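CsuC (PDB 6FJY) acts as the periplasmic chaperone of archaic chaperone-usher Csu pili, holding the tip adhesin CsuE in a pre-assembly complex, probably by donor-strand complementation. Local coordinates at residues I8-A14 and I118-G124; K17-L23 and K69-T75; I35-K39 and E51-P57. All coordinates share one frame; numbering follows the deposited sequence.

Interaction 1 of 3, residues I8-A14 and I118-G124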
loop_
_atom_site.group_PDB
_atom_site.type_symbol
_atom_site.label_atom_id
_atom_site.label_comp_id
_atom_site.label_asym_id
_atom_site.label_seq_id
_atom_site.Cartn_x
_atom_site.Cartn_y
_atom_site.Cartn_z
ATOM N N ILE A 8 -2.169 0.703 -1.821
ATOM C CA ILE A 8 -2.875 0.431 -3.071
ATOM C C ILE A 8 -2.822 -1.044 -3.482
ATOM O O ILE A 8 -3.442 -1.414 -4.490
ATOM C CB ILE A 8 -2.324 1.339 -4.187
ATOM C CG1 ILE A 8 -0.811 1.238 -4.252
ATOM C CG2 ILE A 8 -2.732 2.815 -3.951
ATOM C CD1 ILE A 8 -0.210 2.182 -5.270
ATOM N N TYR A 9 -2.113 -1.895 -2.729
ATOM C CA TYR A 9 -2.156 -3.350 -2.905
ATOM C C TYR A 9 -2.492 -4.007 -1.577
ATOM O O TYR A 9 -1.682 -4.749 -1.016
ATOM C CB TYR A 9 -0.831 -3.888 -3.447
ATOM C CG TYR A 9 -0.439 -3.347 -4.802
ATOM C CD1 TYR A 9 -1.227 -3.574 -5.923
ATOM C CD2 TYR A 9 0.710 -2.599 -4.961
ATOM C CE1 TYR A 9 -0.863 -3.084 -7.176
ATOM C CE2 TYR A 9 1.078 -2.102 -6.200
ATOM C CZ TYR A 9 0.288 -2.343 -7.301
ATOM O OH TYR A 9 0.660 -1.839 -8.521
ATOM N N PRO A 10 -3.683 -3.757 -1.039
ATOM C CA PRO A 10 -4.048 -4.345 0.249
ATOM C C PRO A 10 -4.451 -5.811 0.126
ATOM O O PRO A 10 -4.790 -6.313 -0.952
ATOM C CB PRO A 10 -5.225 -3.478 0.696
ATOM C CG PRO A 10 -5.896 -3.119 -0.591
ATOM C CD PRO A 10 -4.777 -2.940 -1.587
ATOM N N LYS A 11 -4.394 -6.495 1.268
ATOM C CA LYS A 11 -4.783 -7.894 1.370
ATOM C C LYS A 11 -5.148 -8.208 2.812
ATOM O O LYS A 11 -4.718 -7.522 3.744
ATOM C CB LYS A 11 -3.700 -8.867 0.871
ATOM C CG LYS A 11 -2.256 -8.373 0.910
ATOM C CD LYS A 11 -1.691 -8.210 2.300
ATOM C CE LYS A 11 -0.308 -7.539 2.223
ATOM N NZ LYS A 11 0.344 -7.293 3.553
ATOM N N ILE A 12 -5.975 -9.239 2.967
ATOM C CA ILE A 12 -6.449 -9.736 4.255
ATOM C C ILE A 12 -5.988 -11.185 4.370
ATOM O O ILE A 12 -6.453 -12.050 3.617
ATOM C CB ILE A 12 -7.975 -9.639 4.366
ATOM C CG1 ILE A 12 -8.454 -8.280 3.850
ATOM C CG2 ILE A 12 -8.419 -9.863 5.813
ATOM C CD1 ILE A 12 -9.954 -8.062 3.959
ATOM N N GLU A 13 -5.065 -11.453 5.292
ATOM C CA GLU A 13 -4.524 -12.797 5.422
ATOM C C GLU A 13 -5.557 -13.732 6.056
ATOM O O GLU A 13 -6.614 -13.307 6.551
ATOM C CB GLU A 13 -3.226 -12.779 6.230
ATOM C CG GLU A 13 -2.146 -11.846 5.665
ATOM C CD GLU A 13 -1.510 -12.341 4.393
ATOM O OE1 GLU A 13 -1.781 -13.490 3.989
ATOM O OE2 GLU A 13 -0.723 -11.576 3.799
ATOM N N ALA A 14 -5.239 -15.036 6.030
ATOM C CA ALA A 14 -6.188 -16.041 6.505
ATOM C C ALA A 14 -6.498 -15.873 7.986
ATOM O O ALA A 14 -7.638 -16.085 8.411
ATOM C CB ALA A 14 -5.659 -17.447 6.229
ATOM N N ILE A 118 -8.525 -0.239 -6.936
ATOM C CA ILE A 118 -7.439 -0.788 -6.142
ATOM C C ILE A 118 -7.643 -2.301 -6.003
ATOM O O ILE A 118 -8.725 -2.731 -5.602
ATOM C CB ILE A 118 -7.347 -0.120 -4.762
ATOM C CG1 ILE A 118 -6.731 1.284 -4.912
ATOM C CG2 ILE A 118 -6.580 -0.982 -3.791
ATOM C CD1 ILE A 118 -6.810 2.115 -3.644
ATOM N N PRO A 119 -6.642 -3.123 -6.319
ATOM C CA PRO A 119 -6.817 -4.573 -6.184
ATOM C C PRO A 119 -6.757 -4.996 -4.726
ATOM O O PRO A 119 -5.890 -4.565 -3.961
ATOM C CB PRO A 119 -5.631 -5.136 -6.968
ATOM C CG PRO A 119 -4.547 -4.094 -6.755
ATOM C CD PRO A 119 -5.272 -2.772 -6.754
ATOM N N LEU A 120 -7.668 -5.881 -4.356
ATOM C CA LEU A 120 -7.791 -6.354 -2.987
ATOM C C LEU A 120 -7.909 -7.871 -2.990
ATOM O O LEU A 120 -8.702 -8.430 -3.756
ATOM C CB LEU A 120 -9.009 -5.725 -2.330
ATOM C CG LEU A 120 -9.307 -6.232 -0.928
ATOM C CD1 LEU A 120 -8.188 -5.825 0.069
ATOM C CD2 LEU A 120 -10.646 -5.729 -0.508
ATOM N N PHE A 121 -7.096 -8.538 -2.174
ATOM C CA PHE A 121 -7.119 -9.995 -2.101
ATOM C C PHE A 121 -7.302 -10.471 -0.671
ATOM O O PHE A 121 -6.619 -10.006 0.239
ATOM C CB PHE A 121 -5.844 -10.604 -2.668
ATOM C CG PHE A 121 -5.627 -10.280 -4.104
ATOM C CD1 PHE A 121 -6.303 -10.974 -5.085
ATOM C CD2 PHE A 121 -4.731 -9.288 -4.481
ATOM C CE1 PHE A 121 -6.109 -10.683 -6.431
ATOM C CE2 PHE A 121 -4.541 -8.992 -5.823
ATOM C CZ PHE A 121 -5.225 -9.697 -6.796
ATOM N N ALA A 122 -8.188 -11.450 -0.494
ATOM C CA ALA A 122 -8.412 -12.079 0.797
ATOM C C ALA A 122 -8.201 -13.590 0.691
ATOM O O ALA A 122 -8.454 -14.207 -0.352
ATOM C CB ALA A 122 -9.814 -11.748 1.325
ATOM N N TYR A 123 -7.720 -14.181 1.781
ATOM C CA TYR A 123 -7.184 -15.533 1.763
ATOM C C TYR A 123 -7.928 -16.427 2.737
ATOM O O TYR A 123 -8.164 -16.049 3.889
ATOM C CB TYR A 123 -5.679 -15.529 2.076
ATOM C CG TYR A 123 -4.915 -14.845 0.977
ATOM C CD1 TYR A 123 -4.522 -15.552 -0.152
ATOM C CD2 TYR A 123 -4.637 -13.475 1.033
ATOM C CE1 TYR A 123 -3.849 -14.922 -1.181
ATOM C CE2 TYR A 123 -3.960 -12.831 0.003
ATOM C CZ TYR A 123 -3.585 -13.552 -1.104
ATOM O OH TYR A 123 -2.915 -12.946 -2.135
ATOM N N GLY A 124 -8.310 -17.602 2.251
ATOM C CA GLY A 124 -8.775 -18.665 3.105
ATOM C C GLY A 124 -7.619 -19.386 3.765
ATOM O O GLY A 124 -6.450 -19.064 3.567
#

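Interaction 2 of 3, residues K17-L23 and K69-T75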
loop_
_atom_site.group_PDB
_atom_site.type_symbol
_atom_site.label_atom_id
_atom_site.label_comp_id
_atom_site.label_asym_id
_atom_site.label_seq_id
_atom_site.Cartn_x
_atom_site.Cartn_y
_atom_site.Cartn_z
ATOM N N LYS A 17 -9.046 -10.895 10.433
ATOM C CA LYS A 17 -10.448 -10.624 10.148
ATOM C C LYS A 17 -10.646 -9.335 9.351
ATOM O O LYS A 17 -11.729 -9.122 8.794
ATOM C CB LYS A 17 -11.243 -10.603 11.458
ATOM C CG LYS A 17 -11.821 -9.275 11.857
ATOM C CD LYS A 17 -13.219 -9.467 12.415
ATOM C CE LYS A 17 -14.095 -10.221 11.422
ATOM N NZ LYS A 17 -15.488 -10.365 11.921
ATOM N N ALA A 18 -9.643 -8.469 9.288
ATOM C CA ALA A 18 -9.778 -7.222 8.550
ATOM C C ALA A 18 -8.400 -6.626 8.298
ATOM O O ALA A 18 -7.404 -7.027 8.908
ATOM C CB ALA A 18 -10.679 -6.231 9.295
ATOM N N THR A 19 -8.357 -5.678 7.369
ATOM C CA THR A 19 -7.187 -4.845 7.132
ATOM C C THR A 19 -7.638 -3.397 6.996
ATOM O O THR A 19 -8.829 -3.100 6.889
ATOM C CB THR A 19 -6.416 -5.268 5.881
ATOM O OG1 THR A 19 -5.158 -4.579 5.841
ATOM C CG2 THR A 19 -7.202 -4.938 4.639
ATOM N N ALA A 20 -6.663 -2.496 6.974
ATOM C CA ALA A 20 -6.921 -1.063 6.968
ATOM C C ALA A 20 -6.277 -0.402 5.757
ATOM O O ALA A 20 -5.190 -0.793 5.319
ATOM C CB ALA A 20 -6.402 -0.402 8.263
ATOM N N VAL A 21 -6.964 0.602 5.224
ATOM C CA VAL A 21 -6.433 1.493 4.201
ATOM C C VAL A 21 -6.588 2.911 4.723
ATOM O O VAL A 21 -7.622 3.246 5.307
ATOM C CB VAL A 21 -7.141 1.323 2.845
ATOM C CG1 VAL A 21 -6.686 2.400 1.878
ATOM C CG2 VAL A 21 -6.839 -0.070 2.250
ATOM N N TRP A 22 -5.545 3.719 4.573
ATOM C CA TRP A 22 -5.544 5.069 5.106
ATOM C C TRP A 22 -5.964 6.061 4.037
ATOM O O TRP A 22 -5.574 5.949 2.872
ATOM C CB TRP A 22 -4.171 5.422 5.668
ATOM C CG TRP A 22 -3.839 4.584 6.848
ATOM C CD1 TRP A 22 -2.940 3.567 6.895
ATOM C CD2 TRP A 22 -4.422 4.667 8.152
ATOM N NE1 TRP A 22 -2.918 3.012 8.151
ATOM C CE2 TRP A 22 -3.818 3.671 8.943
ATOM C CE3 TRP A 22 -5.381 5.496 8.734
ATOM C CZ2 TRP A 22 -4.150 3.473 10.282
ATOM C CZ3 TRP A 22 -5.702 5.304 10.072
ATOM C CH2 TRP A 22 -5.098 4.295 10.824
ATOM N N LEU A 23 -6.789 7.018 4.446
ATOM C CA LEU A 23 -7.239 8.116 3.603
ATOM C C LEU A 23 -6.778 9.401 4.270
ATOM O O LEU A 23 -7.227 9.713 5.380
ATOM C CB LEU A 23 -8.761 8.104 3.493
ATOM C CG LEU A 23 -9.326 6.905 2.731
ATOM C CD1 LEU A 23 -10.848 6.974 2.652
ATOM C CD2 LEU A 23 -8.687 6.773 1.356
ATOM N N LYS A 69 -6.956 12.402 8.664
ATOM C CA LYS A 69 -6.497 11.060 8.337
ATOM C C LYS A 69 -7.556 10.094 8.847
ATOM O O LYS A 69 -7.801 10.012 10.058
ATOM C CB LYS A 69 -5.126 10.783 8.960
ATOM C CG LYS A 69 -4.521 9.436 8.594
ATOM C CD LYS A 69 -3.158 9.284 9.226
ATOM C CE LYS A 69 -2.574 7.899 8.966
ATOM N NZ LYS A 69 -1.224 7.737 9.631
ATOM N N HIS A 70 -8.226 9.412 7.932
ATOM C CA HIS A 70 -9.249 8.445 8.293
ATOM C C HIS A 70 -8.763 7.036 7.972
ATOM O O HIS A 70 -7.990 6.825 7.034
ATOM C CB HIS A 70 -10.568 8.710 7.552
ATOM C CG HIS A 70 -11.236 10.000 7.915
ATOM N ND1 HIS A 70 -12.609 10.118 8.006
ATOM C CD2 HIS A 70 -10.735 11.231 8.176
ATOM C CE1 HIS A 70 -12.923 11.358 8.342
ATOM N NE2 HIS A 70 -11.805 12.054 8.455
ATOM N N MET A 71 -9.217 6.070 8.757
ATOM C CA MET A 71 -8.966 4.673 8.440
ATOM C C MET A 71 -10.173 4.122 7.697
ATOM O O MET A 71 -11.322 4.425 8.036
ATOM C CB MET A 71 -8.653 3.858 9.694
ATOM C CG MET A 71 -8.228 2.420 9.412
ATOM S SD MET A 71 -8.039 1.462 10.902
ATOM C CE MET A 71 -9.689 1.181 11.180
ATOM N N LEU A 72 -9.891 3.379 6.635
ATOM C CA LEU A 72 -10.884 2.604 5.909
ATOM C C LEU A 72 -10.694 1.149 6.318
ATOM O O LEU A 72 -9.683 0.525 5.983
ATOM C CB LEU A 72 -10.737 2.804 4.404
ATOM C CG LEU A 72 -11.451 1.820 3.466
ATOM C CD1 LEU A 72 -12.968 1.764 3.708
ATOM C CD2 LEU A 72 -11.154 2.200 2.029
ATOM N N ARG A 73 -11.633 0.646 7.100
ATOM C CA ARG A 73 -11.615 -0.718 7.597
ATOM C C ARG A 73 -12.265 -1.631 6.563
ATOM O O ARG A 73 -13.384 -1.363 6.109
ATOM C CB ARG A 73 -12.377 -0.778 8.917
ATOM C CG ARG A 73 -11.948 -1.825 9.884
ATOM C CD ARG A 73 -12.798 -1.733 11.138
ATOM N NE ARG A 73 -12.230 -0.819 12.123
ATOM C CZ ARG A 73 -11.228 -1.127 12.936
ATOM N NH1 ARG A 73 -10.670 -2.331 12.880
ATOM N NH2 ARG A 73 -10.784 -0.229 13.805
ATOM N N LEU A 74 -11.550 -2.677 6.161
ATOM C CA LEU A 74 -12.084 -3.704 5.270
ATOM C C LEU A 74 -12.192 -4.999 6.061
ATOM O O LEU A 74 -11.174 -5.624 6.372
ATOM C CB LEU A 74 -11.204 -3.886 4.040
ATOM C CG LEU A 74 -10.904 -2.608 3.275
ATOM C CD1 LEU A 74 -9.983 -2.901 2.128
ATOM C CD2 LEU A 74 -12.216 -2.024 2.770
ATOM N N THR A 75 -13.422 -5.397 6.381
ATOM C CA THR A 75 -13.694 -6.495 7.302
ATOM C C THR A 75 -14.419 -7.627 6.586
ATOM O O THR A 75 -15.400 -7.386 5.870
ATOM C CB THR A 75 -14.527 -6.012 8.494
ATOM O OG1 THR A 75 -13.861 -4.914 9.122
ATOM C CG2 THR A 75 -14.694 -7.118 9.518
#

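Interaction 3 of 3, residues I35-K39 and E51-P57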
loop_
_atom_site.group_PDB
_atom_site.type_symbol
_atom_site.label_atom_id
_atom_site.label_comp_id
_atom_site.label_asym_id
_atom_site.label_seq_id
_atom_site.Cartn_x
_atom_site.Cartn_y
_atom_site.Cartn_z
ATOM N N ILE A 35 -16.721 4.796 -0.780
ATOM C CA ILE A 35 -15.951 3.560 -0.795
ATOM C C ILE A 35 -16.898 2.406 -1.085
ATOM O O ILE A 35 -17.923 2.262 -0.416
ATOM C CB ILE A 35 -15.224 3.334 0.541
ATOM C CG1 ILE A 35 -14.325 4.530 0.866
ATOM C CG2 ILE A 35 -14.374 2.102 0.471
ATOM C CD1 ILE A 35 -14.988 5.572 1.759
ATOM N N ARG A 36 -16.575 1.605 -2.095
ATOM C CA ARG A 36 -17.303 0.376 -2.392
ATOM C C ARG A 36 -16.310 -0.752 -2.654
ATOM O O ARG A 36 -15.171 -0.513 -3.052
ATOM C CB ARG A 36 -18.229 0.543 -3.600
ATOM C CG ARG A 36 -19.460 1.413 -3.330
ATOM C CD ARG A 36 -20.211 1.714 -4.609
ATOM N NE ARG A 36 -19.434 2.561 -5.508
ATOM C CZ ARG A 36 -19.805 2.874 -6.746
ATOM N NH1 ARG A 36 -20.942 2.398 -7.241
ATOM N NH2 ARG A 36 -19.037 3.652 -7.494
ATOM N N VAL A 37 -16.730 -1.991 -2.402
ATOM C CA VAL A 37 -15.875 -3.143 -2.672
ATOM C C VAL A 37 -16.659 -4.123 -3.536
ATOM O O VAL A 37 -17.743 -4.571 -3.154
ATOM C CB VAL A 37 -15.363 -3.824 -1.391
ATOM C CG1 VAL A 37 -14.458 -5.015 -1.738
ATOM C CG2 VAL A 37 -14.610 -2.831 -0.541
ATOM N N PHE A 38 -16.096 -4.471 -4.679
ATOM C CA PHE A 38 -16.719 -5.357 -5.642
ATOM C C PHE A 38 -15.944 -6.661 -5.719
ATOM O O PHE A 38 -14.726 -6.688 -5.545
ATOM C CB PHE A 38 -16.771 -4.707 -7.030
ATOM C CG PHE A 38 -17.671 -3.505 -7.104
ATOM C CD1 PHE A 38 -19.015 -3.647 -7.414
ATOM C CD2 PHE A 38 -17.182 -2.234 -6.840
ATOM C CE1 PHE A 38 -19.842 -2.544 -7.481
ATOM C CE2 PHE A 38 -18.007 -1.129 -6.909
ATOM C CZ PHE A 38 -19.336 -1.283 -7.224
ATOM N N LYS A 39 -16.673 -7.743 -5.965
ATOM C CA LYS A 39 -16.040 -9.018 -6.234
ATOM C C LYS A 39 -15.556 -9.019 -7.674
ATOM O O LYS A 39 -16.210 -8.473 -8.567
ATOM C CB LYS A 39 -17.003 -10.169 -5.983
ATOM C CG LYS A 39 -16.319 -11.499 -5.715
ATOM C CD LYS A 39 -17.274 -12.473 -5.035
ATOM C CE LYS A 39 -16.572 -13.765 -4.621
ATOM N NZ LYS A 39 -17.504 -14.700 -3.908
ATOM N N GLU A 51 -21.464 -6.593 -7.021
ATOM C CA GLU A 51 -21.741 -6.235 -5.638
ATOM C C GLU A 51 -21.560 -7.452 -4.746
ATOM O O GLU A 51 -21.697 -8.594 -5.181
ATOM C CB GLU A 51 -23.158 -5.674 -5.496
ATOM C CG GLU A 51 -23.326 -4.298 -6.122
ATOM C CD GLU A 51 -24.652 -3.657 -5.777
ATOM O OE1 GLU A 51 -25.625 -4.388 -5.485
ATOM O OE2 GLU A 51 -24.722 -2.412 -5.806
ATOM N N GLN A 52 -21.227 -7.196 -3.488
ATOM C CA GLN A 52 -20.790 -8.255 -2.598
ATOM C C GLN A 52 -20.894 -7.781 -1.150
ATOM O O GLN A 52 -20.743 -6.589 -0.863
ATOM C CB GLN A 52 -19.361 -8.662 -2.977
ATOM C CG GLN A 52 -18.549 -9.314 -1.899
ATOM C CD GLN A 52 -17.769 -8.325 -1.072
ATOM O OE1 GLN A 52 -17.039 -8.718 -0.180
ATOM N NE2 GLN A 52 -17.908 -7.038 -1.369
ATOM N N SER A 53 -21.171 -8.730 -0.247
ATOM C CA SER A 53 -21.241 -8.476 1.191
ATOM C C SER A 53 -20.179 -9.227 1.985
ATOM O O SER A 53 -20.258 -9.270 3.217
ATOM C CB SER A 53 -22.633 -8.836 1.728
ATOM O OG SER A 53 -23.636 -8.167 0.987
ATOM N N GLU A 54 -19.224 -9.866 1.310
ATOM C CA GLU A 54 -18.218 -10.666 2.006
ATOM C C GLU A 54 -17.182 -9.777 2.672
ATOM O O GLU A 54 -16.687 -10.092 3.765
ATOM C CB GLU A 54 -17.532 -11.620 1.028
ATOM C CG GLU A 54 -18.488 -12.514 0.258
ATOM C CD GLU A 54 -17.813 -13.190 -0.929
ATOM O OE1 GLU A 54 -16.621 -12.899 -1.179
ATOM O OE2 GLU A 54 -18.470 -14.013 -1.607
ATOM N N ILE A 55 -16.812 -8.690 1.995
ATOM C CA ILE A 55 -15.903 -7.673 2.504
ATOM C C ILE A 55 -16.683 -6.376 2.623
ATOM O O ILE A 55 -17.127 -5.805 1.617
ATOM C CB ILE A 55 -14.679 -7.493 1.596
ATOM C CG1 ILE A 55 -13.901 -8.794 1.510
ATOM C CG2 ILE A 55 -13.789 -6.394 2.134
ATOM C CD1 ILE A 55 -13.518 -9.308 2.855
ATOM N N ILE A 56 -16.842 -5.904 3.847
ATOM C CA ILE A 56 -17.663 -4.734 4.114
ATOM C C ILE A 56 -16.736 -3.567 4.442
ATOM O O ILE A 56 -15.959 -3.650 5.404
ATOM C CB ILE A 56 -18.676 -5.014 5.231
ATOM C CG1 ILE A 56 -19.563 -6.189 4.795
ATOM C CG2 ILE A 56 -19.560 -3.794 5.466
ATOM C CD1 ILE A 56 -20.656 -6.562 5.766
ATOM N N PRO A 57 -16.737 -2.495 3.651
ATOM C CA PRO A 57 -15.905 -1.327 3.986
ATOM C C PRO A 57 -16.586 -0.471 5.031
ATOM O O PRO A 57 -17.803 -0.262 5.000
ATOM C CB PRO A 57 -15.797 -0.572 2.659
ATOM C CG PRO A 57 -17.115 -0.892 1.969
ATOM C CD PRO A 57 -17.479 -2.317 2.386
#

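Interaction 1 of 3, residues I8-A14 and I118-G124
Pro-10 lies against Ile-118 and Leu-120 where residues 8-14 run alongside 118-124 in nearly the same direction. Its ring carbons do the touching: CD lies 3.5 Å from CG2 of Ile-118, and CG lies 3.6 Å from CD1 of Leu-120, each side chain meeting the ring at about a right angle. Both partners are set by their first torsions. In Leu-120 CG stands anti to the backbone N (chi1 175°), which brings CD1 up to the proline; in Ile-118 the branch in that orientation is CG2, while CG1 is anti to the carbonyl carbon, beside the backbone N (chi1 -75°), so that CG2 faces both Pro-10 and the carbonyl of Ile-8. The proline sets a ring carbon, not an N-H, against the neighbouring strand, with CD 3.1 Å from Pro-119 O, which is consistent with regular bonding starting only after it. Next door the edge of the Tyr-9 ring meets Pro-119, with CD1 3.5 Å from CG.

Regular pairing sets in beyond the proline. After a weak bond from Phe-121 N to Pro-10 O, Ile-12 N donates to Phe-121 O at 2.9 Å, and Tyr-123 N returns a bent bond to Ile-12 O at 3.1 Å. Tyr-123 lays its ring edge against Ile-12 O and Lys-11 CB. The Glu-13 carboxylate runs beside that ring, planes 13° apart, but its OE1 is bound by Ser-129 N, and the tyrosine hydroxyl by Glu-85. On the other face Ile-12 CB meets Ala-122 CB at 4.1 Å, the small alanine leaving room for the branched chain. A short parallel pairing of an N-terminal strand with the last strand of that domain is characteristic of the Ig-like beta sandwich of the PapD-type chaperone N-terminal domain.

Interaction 2 of 3, residues K17-L23 and K69-T75
An antiparallel strand pair of the Ig-like sandwich in the PapD-type N-terminal domain joins residues 17-23 to 69-75. Six backbone bonds hold it, in three hydrogen-bonded pairs: Thr-19 with Leu-74, Val-21 with Leu-72 and Leu-23 with His-70. The short segments are inclined at 150°, a twisted pairing.

Val-21, Leu-23, Leu-72 and Leu-74 point into the sandwich, where Val-21 CG2 lies 4.2 Å from Leu-74 CD1, and Ile-5, Ile-35 and Pro-57 from other strands pack on this layer; Thr-19 and His-70 share this face towards the ends of the pairing. The other face carries Ala-18, Ala-20, Trp-22, Met-71, Arg-73 and Thr-75. Lys-17, at the strand's start, runs its aliphatic chain obliquely past Thr-75, with CE 3.7 Å from CG2.

Trp-22 dominates that outer face: its indole, which also meets the Trp-6 ring, lies between the chains of Lys-69 and Met-71. With CG anti to the backbone N (chi1 -176°) and the chain extended beyond it, Lys-69 carries CE over one face of the six-membered ring, and NZ stands 4.8 Å from the centroid, a cation-pi contact only 14° off the normal; the long aliphatic stem lets the lysine cover carbon while its charge stays at the tip. Met-71 covers the opposite face with CG, while its sulfur stands obliquely to the ring in a Met-aromatic contact. Ala-20, small enough to admit the methionine, meets Met-71 with CB 3.6 Å from CG.

Interaction 3 of 3, residues I35-K39 and E51-P57
Ile-35 opens the contact by sliding past Pro-57 in the opposite direction, its CG2 branch 3.7 Å from the proline CB. Val-37, two residues on, also points inward and is buried. Its two methyls divide the work: CG1, anti to the backbone N (chi1 -179°), reaches Ile-55 with 4.2 Å to CB, while CG2 meets Pro-57 CG at 4.0 Å. A compact beta-branched residue fits well here, because it fills both directions without a long chain. Phe-38 turns its first bond away from the other segment, yet its ring edge comes beside the backbone N of Glu-51, and ring and carboxylate run the same way with planes 29° apart. Lys-39 closes the series with an extended chain that crosses Glu-54 obliquely; its NZ bonds to Glu-54 OE2 at 2.6 Å, and OE2 receives it on its syn lone pair, the side of the other oxygen. That other oxygen, OE1, is held by the Tyr-88 hydroxyl. Apolar packing towards the interior thus gives way to a salt bridge at the end of the segment, and the two partners of the Glu-54 carboxylate would be expected to restrict its rotation and favour its charged form.

How the interactions relate
From the N terminus, residues 8-14 come first and pair with 118-124, so interaction 1 closes the longest loop, spanning most of the N-terminal domain. Interaction 2 lies wholly within that loop, joining 17-23 to 69-75, and interaction 3, joining 35-39 to 51-57, lies within the loop that interaction 2 closes; the three enclose one another without crossing. Their side chains meet in the sandwich interior. Ile-12 and Leu-120 of interaction 1 touch Leu-74 of interaction 2 and Ile-55 of interaction 3, while Leu-72 packs on Ile-35 and Pro-57. A probable hydrogen bond from Ile-56 N to Thr-75 O ties the neighbouring strands 55-64 and 69-76.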